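Local coordinates for lipoprotein (Streptococcus pneumoniae serotype 4, PDB 6JF1) that binds methionine in the cleft between its two lobes and probably hands it to the membrane components of an ABC importer, at residues D104-P109 with W229-V234; Q83-L88 with L99-D104; A31-S36 with N203-E208. All blocks are in the same frame, centred on the assembly; numbering follows the deposited sequence.

In the fold
All three contacts touch the bound methionine. Contacts 1 and 2 are centred about 7 Å apart, share D104 and join on one sheet, in which strand 231-235 lies between strands 79-84 and 100-107; I102 N and I233 O, 2.8 Å apart, link them. Contact 3 lies about 14 Å from contact 1 and about 17 Å from contact 2, centre to centre, and reaches the same sheet through strand 27-33. Y106 OH of contact 1 lies 2.9 Å from N203 ND2 of contact 3. Around the ligand, contacts 1 and 3 supply N231 and N203 for the polar end, whereas contact 2 supplies H84 and F87 for the thioether.

Contact 1 (D104-P109 with W229-V234); sequences DTYISP and WYNIIV. With MET (methionine), chain B.
D104 and I232 face each other as an antiparallel non-hydrogen-bonded pair, CA to CA 4.3 Å, where strand 231-235 pairs with strand 100-107, which is interrupted near T105. Next to this pair, T105 N donates to N231 O (2.7 Å) and N231 N donates to Y106 O (2.7 Å), so the backbone of N231 is gripped at both its N and its O. The Y106 side chain, with CG between its own backbone N and carbonyl carbon (chi1 70°), brings its ring over N231. There N231 CB makes a CH-pi contact 4.1 Å from the Y106 ring centroid, and the amide stacks with its plane 21° from that of the ring. The N231 amide binds both backbone groups of the ligand: OD1 accepts from methionine N (2.8 Å), and ND2 donates to methionine OXT (2.8 Å) almost straight, at 168°. Y106 OH is also near methionine N and bonds to N203 ND2. T105 CG2 presses tightly on I233 CD1 at 3.5 Å, while T105 OG1 and I232 O share a water. The Y230 ring receives I107 CD1 at its edge, 3.8 Å from Y230 CE1, and also D104 OD2; D104 OD1 is hydrogen-bonded to Y85 OH. Strand 79-84 flanks 231-235, and strand 273-274 flanks 100-107; helix 85-95 packs on Y230 and I232, and Y255 of helix 245-255 on T105, Y106 and I233.

Contact 2 (Q83-L88 with L99-D104); sequences QHYNFL and LVAIAD. With MET (methionine), chain B.
L88 and Y85, on the first turn of helix 85-95, pack against residues 99-104. With CG trans to the backbone N (chi1 173°), the L88 side chain reaches this segment and its two methyls part: CD1 meets L99 CB at 4.0 Å, and CD2 lies by the peptide joining V100 to A101, 4.1 Å from A101 N. One turn back, the Y85 ring passes A101, with Y85 CE1 3.8 Å from A101 CB, and carries its hydroxyl on to D104. Y85 OH donates to D104 OD1 across a very short 2.4 Å as modelled, so the exact length is doubtful; the carboxylate comes to the ring edge with its plane turned 83° from the ring. Behind this helix start lies the ligand's thioether. H84 is the N-cap, its ND1 accepting from F87 N (3.1 Å), and its ring offers a face to methionine SD, which is 3.4 Å from H84 NE2; F87 turns a ring face to methionine CE. With ND1 spent as the capping acceptor and NE2 bonded to N143 OD1, H84 is probably neutral, with its proton on NE2, and the ring face that SD meets then probably carries no full charge.

Contact 3 (A31-S36 with N203-E208); sequences ATVNRS and NTFVTE. With MET (methionine), chain B.
V33 and R35 close on T204 between the two lobes of a substrate-binding-protein fold: 31-36 ends strand 27-33 of one sheet and runs on into a loop, and 203-208 follows strand 198-201 of the other. T204 points its methyl between them, CG2 being 3.6 Å from V33 CG1 and 4.0 Å from R35 CG, and crosses both side chains at about a right angle; its hydroxyl branch bonds to Y65. V33 CG1 also touches F205 CE1 obliquely, at 3.9 Å. The R35 chain bends at chi3 (58°), setting a guanidinium face against the N203 amide, whose plane is turned 73° from it. R35 NH2 and N203 ND2, 3.4 Å apart, are both donors and make no bond; D272 holds them together, with OD2 in a salt bridge to R35 NH1 and OD1 accepting from N203 ND2. E39 pairs with R35 NE. The other end of the same amide serves the ligand: N203 OD1 accepts from methionine N at 2.8 Å. Farther along, S36 CB packs on T207 CG2 at 3.8 Å. No direct hydrogen bond joins the segments, and water fills that role: one molecule donates to T204 O (2.8 Å) and accepts from both S36 N and E208 N.

Contact 1 (D104-P109 with W229-V234)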
loop_
_atom_site.group_PDB
_atom_site.type_symbol
_atom_site.label_atom_id
_atom_site.label_comp_id
_atom_site.label_asym_id
_atom_site.label_seq_id
_atom_site.Cartn_x
_atom_site.Cartn_y
_atom_site.Cartn_z
ATOM N N ASP A 104 -8.624 -4.253 10.647
ATOM C CA ASP A 104 -8.285 -4.496 9.235
ATOM C C ASP A 104 -9.140 -3.584 8.345
ATOM O O ASP A 104 -10.276 -3.258 8.686
ATOM C CB ASP A 104 -8.562 -5.941 8.784
ATOM C CG ASP A 104 -7.871 -7.048 9.563
ATOM O OD1 ASP A 104 -6.885 -6.776 10.272
ATOM O OD2 ASP A 104 -8.350 -8.185 9.467
ATOM N N THR A 105 -8.605 -3.174 7.191
ATOM C CA THR A 105 -9.325 -2.206 6.353
ATOM C C THR A 105 -9.678 -2.874 5.025
ATOM O O THR A 105 -10.777 -3.412 4.857
ATOM C CB THR A 105 -8.579 -0.863 6.233
ATOM O OG1 THR A 105 -7.288 -1.140 5.676
ATOM C CG2 THR A 105 -8.458 -0.139 7.560
ATOM N N TYR A 106 -8.710 -2.936 4.114
ATOM C CA TYR A 106 -8.958 -3.418 2.804
ATOM C C TYR A 106 -7.752 -4.257 2.316
ATOM O O TYR A 106 -6.671 -4.267 2.940
ATOM C CB TYR A 106 -9.275 -2.207 1.935
ATOM C CG TYR A 106 -8.077 -1.333 1.686
ATOM C CD1 TYR A 106 -7.201 -1.689 0.676
ATOM C CD2 TYR A 106 -7.825 -0.164 2.402
ATOM C CE1 TYR A 106 -6.093 -0.918 0.372
ATOM C CE2 TYR A 106 -6.710 0.620 2.105
ATOM C CZ TYR A 106 -5.834 0.224 1.099
ATOM O OH TYR A 106 -4.691 0.897 0.751
ATOM N N ILE A 107 -7.955 -4.998 1.225
ATOM C CA ILE A 107 -6.883 -5.629 0.470
ATOM C C ILE A 107 -6.948 -5.063 -0.949
ATOM O O ILE A 107 -8.016 -4.703 -1.431
ATOM C CB ILE A 107 -6.997 -7.160 0.503
ATOM C CG1 ILE A 107 -5.719 -7.821 -0.016
ATOM C CG2 ILE A 107 -8.261 -7.629 -0.249
ATOM C CD1 ILE A 107 -5.695 -9.345 0.116
ATOM N N SER A 108 -5.770 -4.840 -1.526
ATOM C CA SER A 108 -5.640 -4.485 -2.914
ATOM C C SER A 108 -4.491 -5.301 -3.555
ATOM O O SER A 108 -3.344 -4.850 -3.565
ATOM C CB SER A 108 -5.384 -2.997 -3.013
ATOM O OG SER A 108 -5.529 -2.588 -4.358
ATOM N N PRO A 109 -4.797 -6.490 -4.104
ATOM C CA PRO A 109 -3.764 -7.361 -4.661
ATOM C C PRO A 109 -2.860 -6.599 -5.651
ATOM O O PRO A 109 -3.346 -5.876 -6.546
ATOM C CB PRO A 109 -4.529 -8.490 -5.369
ATOM C CG PRO A 109 -5.847 -8.557 -4.630
ATOM C CD PRO A 109 -6.134 -7.108 -4.274
ATOM N N TRP A 229 -1.493 -9.524 3.476
ATOM C CA TRP A 229 -1.547 -8.330 2.605
ATOM C C TRP A 229 -2.753 -7.454 2.983
ATOM O O TRP A 229 -3.027 -6.385 2.325
ATOM C CB TRP A 229 -1.525 -8.703 1.106
ATOM C CG TRP A 229 -0.417 -9.637 0.685
ATOM C CD1 TRP A 229 -0.551 -10.862 0.084
ATOM C CD2 TRP A 229 1.007 -9.427 0.828
ATOM N NE1 TRP A 229 0.685 -11.412 -0.164
ATOM C CE2 TRP A 229 1.658 -10.569 0.293
ATOM C CE3 TRP A 229 1.790 -8.405 1.377
ATOM C CZ2 TRP A 229 3.052 -10.703 0.262
ATOM C CZ3 TRP A 229 3.168 -8.542 1.354
ATOM C CH2 TRP A 229 3.784 -9.676 0.813
ATOM N N TYR A 230 -3.488 -7.857 4.027
ATOM C CA TYR A 230 -4.591 -6.976 4.522
ATOM C C TYR A 230 -3.998 -5.673 5.081
ATOM O O TYR A 230 -3.093 -5.703 5.912
ATOM C CB TYR A 230 -5.386 -7.611 5.661
ATOM C CG TYR A 230 -6.391 -8.644 5.219
ATOM C CD1 TYR A 230 -6.362 -9.157 3.934
ATOM C CD2 TYR A 230 -7.364 -9.112 6.099
ATOM C CE1 TYR A 230 -7.252 -10.144 3.530
ATOM C CE2 TYR A 230 -8.283 -10.078 5.711
ATOM C CZ TYR A 230 -8.208 -10.602 4.424
ATOM O OH TYR A 230 -9.114 -11.525 3.988
ATOM N N ASN A 231 -4.589 -4.547 4.692
ATOM C CA ASN A 231 -4.247 -3.232 5.289
ATOM C C ASN A 231 -4.947 -3.100 6.650
ATOM O O ASN A 231 -5.970 -3.751 6.905
ATOM C CB ASN A 231 -4.578 -2.085 4.323
ATOM C CG ASN A 231 -3.590 -2.025 3.177
ATOM O OD1 ASN A 231 -3.056 -0.965 2.885
ATOM N ND2 ASN A 231 -3.363 -3.136 2.473
ATOM N N ILE A 232 -4.399 -2.227 7.488
ATOM C CA ILE A 232 -4.688 -2.146 8.899
ATOM C C ILE A 232 -4.644 -0.677 9.369
ATOM O O ILE A 232 -3.964 0.219 8.751
ATOM C CB ILE A 232 -3.680 -3.011 9.712
ATOM C CG1 ILE A 232 -2.215 -2.719 9.341
ATOM C CG2 ILE A 232 -3.984 -4.510 9.559
ATOM C CD1 ILE A 232 -1.162 -3.451 10.211
ATOM N N ILE A 233 -5.305 -0.452 10.511
ATOM C CA ILE A 233 -5.133 0.751 11.281
ATOM C C ILE A 233 -4.186 0.386 12.425
ATOM O O ILE A 233 -4.345 -0.673 13.068
ATOM C CB ILE A 233 -6.461 1.263 11.887
ATOM C CG1 ILE A 233 -7.605 1.366 10.865
ATOM C CG2 ILE A 233 -6.221 2.596 12.590
ATOM C CD1 ILE A 233 -7.325 2.325 9.760
ATOM N N VAL A 234 -3.262 1.293 12.719
ATOM C CA VAL A 234 -2.180 0.969 13.629
ATOM C C VAL A 234 -2.023 2.082 14.675
ATOM O O VAL A 234 -2.099 3.261 14.344
ATOM C CB VAL A 234 -0.879 0.758 12.824
ATOM C CG1 VAL A 234 0.356 0.761 13.700
ATOM C CG2 VAL A 234 -0.921 -0.519 12.012
HETATM N N MET B . -1.816 -0.140 0.474
HETATM C CA MET B . -0.525 -0.878 0.193
HETATM C C MET B . -0.883 -2.256 -0.366
HETATM O O MET B . -0.221 -2.734 -1.308
HETATM C CB MET B . 0.295 -1.061 1.479
HETATM C CG MET B . 1.764 -1.449 1.201
HETATM S SD MET B . 2.684 -1.650 2.754
HETATM C CE MET B . 3.087 0.060 3.150
HETATM O OXT MET B . -1.891 -2.862 0.099
HETATM O O HOH W 1 -5.445 0.927 5.998
HETATM O O HOH W 2 -2.992 -5.340 -0.300
#

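Contact 2 (Q83-L88 with L99-D104)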
loop_
_atom_site.group_PDB
_atom_site.type_symbol
_atom_site.label_atom_id
_atom_site.label_comp_id
_atom_site.label_asym_id
_atom_site.label_seq_id
_atom_site.Cartn_x
_atom_site.Cartn_y
_atom_site.Cartn_z
ATOM N N GLN A 83 -0.553 0.675 5.685
ATOM C CA GLN A 83 0.323 -0.466 5.414
ATOM C C GLN A 83 -0.473 -1.758 5.582
ATOM O O GLN A 83 -1.592 -1.742 6.125
ATOM C CB GLN A 83 1.500 -0.500 6.400
ATOM C CG GLN A 83 1.050 -0.903 7.817
ATOM C CD GLN A 83 2.019 -0.402 8.857
ATOM O OE1 GLN A 83 3.198 -0.768 8.856
ATOM N NE2 GLN A 83 1.535 0.447 9.755
ATOM N N HIS A 84 0.155 -2.862 5.142
ATOM C CA HIS A 84 -0.381 -4.233 5.371
ATOM C C HIS A 84 0.347 -4.882 6.558
ATOM O O HIS A 84 1.341 -4.350 7.098
ATOM C CB HIS A 84 -0.419 -5.100 4.082
ATOM C CG HIS A 84 0.847 -5.077 3.282
ATOM N ND1 HIS A 84 2.088 -5.436 3.815
ATOM C CD2 HIS A 84 1.071 -4.722 2.007
ATOM C CE1 HIS A 84 3.006 -5.345 2.883
ATOM N NE2 HIS A 84 2.416 -4.885 1.761
ATOM N N TYR A 85 -0.204 -5.994 7.028
ATOM C CA TYR A 85 0.397 -6.704 8.210
ATOM C C TYR A 85 1.887 -7.022 7.982
ATOM O O TYR A 85 2.716 -6.906 8.889
ATOM C CB TYR A 85 -0.355 -8.018 8.461
ATOM C CG TYR A 85 -1.625 -7.916 9.279
ATOM C CD1 TYR A 85 -1.588 -7.800 10.677
ATOM C CD2 TYR A 85 -2.866 -8.003 8.658
ATOM C CE1 TYR A 85 -2.765 -7.771 11.426
ATOM C CE2 TYR A 85 -4.052 -7.977 9.394
ATOM C CZ TYR A 85 -3.993 -7.847 10.779
ATOM O OH TYR A 85 -5.158 -7.861 11.492
ATOM N N ASN A 86 2.248 -7.477 6.792
ATOM C CA ASN A 86 3.660 -7.884 6.585
ATOM C C ASN A 86 4.598 -6.685 6.710
ATOM O O ASN A 86 5.687 -6.801 7.294
ATOM C CB ASN A 86 3.898 -8.486 5.209
ATOM C CG ASN A 86 3.579 -9.967 5.181
ATOM O OD1 ASN A 86 3.344 -10.589 6.228
ATOM N ND2 ASN A 86 3.570 -10.531 3.990
ATOM N N PHE A 87 4.185 -5.559 6.122
ATOM C CA PHE A 87 4.989 -4.359 6.199
ATOM C C PHE A 87 5.163 -3.989 7.675
ATOM O O PHE A 87 6.275 -3.599 8.097
ATOM C CB PHE A 87 4.340 -3.193 5.424
ATOM C CG PHE A 87 5.236 -1.987 5.315
ATOM C CD1 PHE A 87 5.246 -1.016 6.314
ATOM C CD2 PHE A 87 6.094 -1.832 4.222
ATOM C CE1 PHE A 87 6.086 0.081 6.226
ATOM C CE2 PHE A 87 6.951 -0.740 4.154
ATOM C CZ PHE A 87 6.928 0.236 5.139
ATOM N N LEU A 88 4.062 -4.042 8.445
ATOM C CA LEU A 88 4.100 -3.647 9.884
ATOM C C LEU A 88 5.056 -4.554 10.682
ATOM O O LEU A 88 5.921 -4.068 11.428
ATOM C CB LEU A 88 2.700 -3.716 10.522
ATOM C CG LEU A 88 2.730 -3.472 12.040
ATOM C CD1 LEU A 88 3.342 -2.090 12.363
ATOM C CD2 LEU A 88 1.337 -3.594 12.651
ATOM N N LEU A 99 4.379 -1.395 17.503
ATOM C CA LEU A 99 3.055 -0.869 17.100
ATOM C C LEU A 99 2.138 -2.059 16.807
ATOM O O LEU A 99 2.593 -3.120 16.435
ATOM C CB LEU A 99 3.189 -0.044 15.811
ATOM C CG LEU A 99 4.275 1.032 15.835
ATOM C CD1 LEU A 99 4.383 1.731 14.470
ATOM C CD2 LEU A 99 4.017 2.035 16.963
ATOM N N VAL A 100 0.849 -1.838 16.927
ATOM C CA VAL A 100 -0.121 -2.943 16.861
ATOM C C VAL A 100 -1.211 -2.546 15.862
ATOM O O VAL A 100 -1.488 -1.361 15.717
ATOM C CB VAL A 100 -0.729 -3.258 18.247
ATOM C CG1 VAL A 100 0.354 -3.720 19.234
ATOM C CG2 VAL A 100 -1.491 -2.076 18.851
ATOM N N ALA A 101 -1.805 -3.554 15.216
ATOM C CA ALA A 101 -2.961 -3.416 14.363
ATOM C C ALA A 101 -4.203 -3.448 15.264
ATOM O O ALA A 101 -4.227 -4.278 16.190
ATOM C CB ALA A 101 -2.995 -4.581 13.392
ATOM N N ILE A 102 -5.174 -2.520 15.064
ATOM C CA ILE A 102 -6.377 -2.475 15.913
ATOM C C ILE A 102 -7.625 -2.618 15.035
ATOM O O ILE A 102 -8.730 -2.585 15.560
ATOM C CB ILE A 102 -6.403 -1.171 16.743
ATOM C CG1 ILE A 102 -6.385 0.054 15.822
ATOM C CG2 ILE A 102 -5.224 -1.163 17.708
ATOM C CD1 ILE A 102 -6.619 1.383 16.515
ATOM N N ALA A 103 -7.454 -2.735 13.708
ATOM C CA ALA A 103 -8.564 -2.991 12.754
ATOM C C ALA A 103 -7.970 -3.350 11.397
ATOM O O ALA A 103 -6.949 -2.753 11.019
ATOM C CB ALA A 103 -9.444 -1.761 12.633
ATOM N N ASP A 104 -8.624 -4.253 10.647
ATOM C CA ASP A 104 -8.285 -4.496 9.235
ATOM C C ASP A 104 -9.140 -3.584 8.345
ATOM O O ASP A 104 -10.276 -3.258 8.686
ATOM C CB ASP A 104 -8.562 -5.941 8.784
ATOM C CG ASP A 104 -7.871 -7.048 9.563
ATOM O OD1 ASP A 104 -6.885 -6.776 10.272
ATOM O OD2 ASP A 104 -8.350 -8.185 9.467
HETATM N N MET B . -1.816 -0.140 0.474
HETATM C CA MET B . -0.525 -0.878 0.193
HETATM C C MET B . -0.883 -2.256 -0.366
HETATM O O MET B . -0.221 -2.734 -1.308
HETATM C CB MET B . 0.295 -1.061 1.479
HETATM C CG MET B . 1.764 -1.449 1.201
HETATM S SD MET B . 2.684 -1.650 2.754
HETATM C CE MET B . 3.087 0.060 3.150
HETATM O OXT MET B . -1.891 -2.862 0.099
#

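Contact 3 (A31-S36 with N203-E208)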
loop_
_atom_site.group_PDB
_atom_site.type_symbol
_atom_site.label_atom_id
_atom_site.label_comp_id
_atom_site.label_asym_id
_atom_site.label_seq_id
_atom_site.Cartn_x
_atom_site.Cartn_y
_atom_site.Cartn_z
ATOM N N ALA A 31 -1.688 9.477 10.468
ATOM C CA ALA A 31 -0.743 9.511 9.330
ATOM C C ALA A 31 -1.177 8.528 8.242
ATOM O O ALA A 31 -1.524 7.359 8.499
ATOM C CB ALA A 31 0.688 9.250 9.759
ATOM N N THR A 32 -1.132 9.018 7.014
ATOM C CA THR A 32 -1.393 8.239 5.830
ATOM C C THR A 32 -0.276 8.519 4.814
ATOM O O THR A 32 0.676 9.295 5.080
ATOM C CB THR A 32 -2.766 8.559 5.213
ATOM O OG1 THR A 32 -2.719 9.891 4.684
ATOM C CG2 THR A 32 -3.938 8.447 6.169
ATOM N N VAL A 33 -0.412 7.844 3.665
ATOM C CA VAL A 33 0.280 8.187 2.474
ATOM C C VAL A 33 -0.747 8.749 1.467
ATOM O O VAL A 33 -1.840 8.154 1.223
ATOM C CB VAL A 33 1.062 6.948 1.960
ATOM C CG1 VAL A 33 1.755 7.232 0.622
ATOM C CG2 VAL A 33 2.127 6.550 2.992
ATOM N N ASN A 34 -0.400 9.865 0.844
ATOM C CA ASN A 34 -1.318 10.607 -0.077
ATOM C C ASN A 34 -1.773 9.713 -1.243
ATOM O O ASN A 34 -0.988 8.951 -1.797
ATOM C CB ASN A 34 -0.719 11.936 -0.559
ATOM C CG ASN A 34 0.651 11.858 -1.225
ATOM O OD1 ASN A 34 1.135 10.802 -1.647
ATOM N ND2 ASN A 34 1.289 13.006 -1.351
ATOM N N ARG A 35 -3.064 9.791 -1.574
ATOM C CA ARG A 35 -3.632 9.101 -2.740
ATOM C C ARG A 35 -4.476 10.107 -3.540
ATOM O O ARG A 35 -4.888 11.099 -3.015
ATOM C CB ARG A 35 -4.491 7.899 -2.312
ATOM C CG ARG A 35 -3.697 6.868 -1.523
ATOM C CD ARG A 35 -4.527 5.673 -1.148
ATOM N NE ARG A 35 -5.110 4.976 -2.299
ATOM C CZ ARG A 35 -5.898 3.905 -2.174
ATOM N NH1 ARG A 35 -6.154 3.412 -0.968
ATOM N NH2 ARG A 35 -6.408 3.325 -3.248
ATOM N N SER A 36 -4.705 9.825 -4.808
ATOM C CA SER A 36 -5.303 10.779 -5.760
ATOM C C SER A 36 -6.781 10.481 -6.022
ATOM O O SER A 36 -7.311 9.447 -5.654
ATOM C CB SER A 36 -4.536 10.730 -7.061
ATOM O OG SER A 36 -3.253 11.288 -6.852
ATOM N N ASN A 203 -1.226 -0.172 -4.862
ATOM C CA ASN A 203 -2.508 0.565 -5.094
ATOM C C ASN A 203 -2.374 2.033 -4.683
ATOM O O ASN A 203 -3.040 2.919 -5.270
ATOM C CB ASN A 203 -3.676 -0.050 -4.304
ATOM C CG ASN A 203 -3.570 0.180 -2.803
ATOM O OD1 ASN A 203 -2.524 -0.062 -2.200
ATOM N ND2 ASN A 203 -4.639 0.664 -2.189
ATOM N N THR A 204 -1.561 2.292 -3.662
ATOM C CA THR A 204 -1.393 3.645 -3.147
ATOM C C THR A 204 -1.026 4.649 -4.260
ATOM O O THR A 204 -1.366 5.835 -4.144
ATOM C CB THR A 204 -0.232 3.672 -2.147
ATOM O OG1 THR A 204 -0.342 2.496 -1.341
ATOM C CG2 THR A 204 -0.247 4.901 -1.256
ATOM N N PHE A 205 -0.315 4.212 -5.316
ATOM C CA PHE A 205 0.405 5.178 -6.244
ATOM C C PHE A 205 -0.240 5.153 -7.643
ATOM O O PHE A 205 0.148 5.897 -8.543
ATOM C CB PHE A 205 1.896 4.852 -6.304
ATOM C CG PHE A 205 2.525 4.814 -4.930
ATOM C CD1 PHE A 205 2.545 5.956 -4.126
ATOM C CD2 PHE A 205 3.022 3.611 -4.424
ATOM C CE1 PHE A 205 3.092 5.905 -2.849
ATOM C CE2 PHE A 205 3.596 3.568 -3.161
ATOM C CZ PHE A 205 3.622 4.705 -2.376
ATOM N N VAL A 206 -1.238 4.306 -7.779
ATOM C CA VAL A 206 -1.831 3.990 -9.062
ATOM C C VAL A 206 -2.516 5.251 -9.629
ATOM O O VAL A 206 -2.310 5.610 -10.790
ATOM C CB VAL A 206 -2.836 2.844 -8.849
ATOM C CG1 VAL A 206 -3.961 2.861 -9.865
ATOM C CG2 VAL A 206 -2.120 1.505 -8.829
ATOM N N THR A 207 -3.315 5.940 -8.819
ATOM C CA THR A 207 -4.191 7.016 -9.360
ATOM C C THR A 207 -3.366 8.261 -9.712
ATOM O O THR A 207 -3.600 8.900 -10.759
ATOM C CB THR A 207 -5.451 7.243 -8.512
ATOM O OG1 THR A 207 -6.103 5.974 -8.413
ATOM C CG2 THR A 207 -6.435 8.207 -9.148
ATOM N N GLU A 208 -2.395 8.578 -8.865
ATOM C CA GLU A 208 -1.485 9.710 -9.102
ATOM C C GLU A 208 -0.795 9.566 -10.470
ATOM O O GLU A 208 -0.478 10.568 -11.105
ATOM C CB GLU A 208 -0.439 9.823 -7.992
ATOM C CG GLU A 208 0.368 11.118 -8.034
ATOM C CD GLU A 208 1.548 11.183 -9.006
ATOM O OE1 GLU A 208 2.021 10.108 -9.468
ATOM O OE2 GLU A 208 2.014 12.325 -9.300
HETATM N N MET B . -1.816 -0.140 0.474
HETATM C CA MET B . -0.525 -0.878 0.193
HETATM C C MET B . -0.883 -2.256 -0.366
HETATM O O MET B . -0.221 -2.734 -1.308
HETATM C CB MET B . 0.295 -1.061 1.479
HETATM C CG MET B . 1.764 -1.449 1.201
HETATM S SD MET B . 2.684 -1.650 2.754
HETATM C CE MET B . 3.087 0.060 3.150
HETATM O OXT MET B . -1.891 -2.862 0.099
HETATM O O HOH W 3 -0.215 8.800 -4.574
HETATM O O HOH W 4 -2.506 7.704 -5.933
#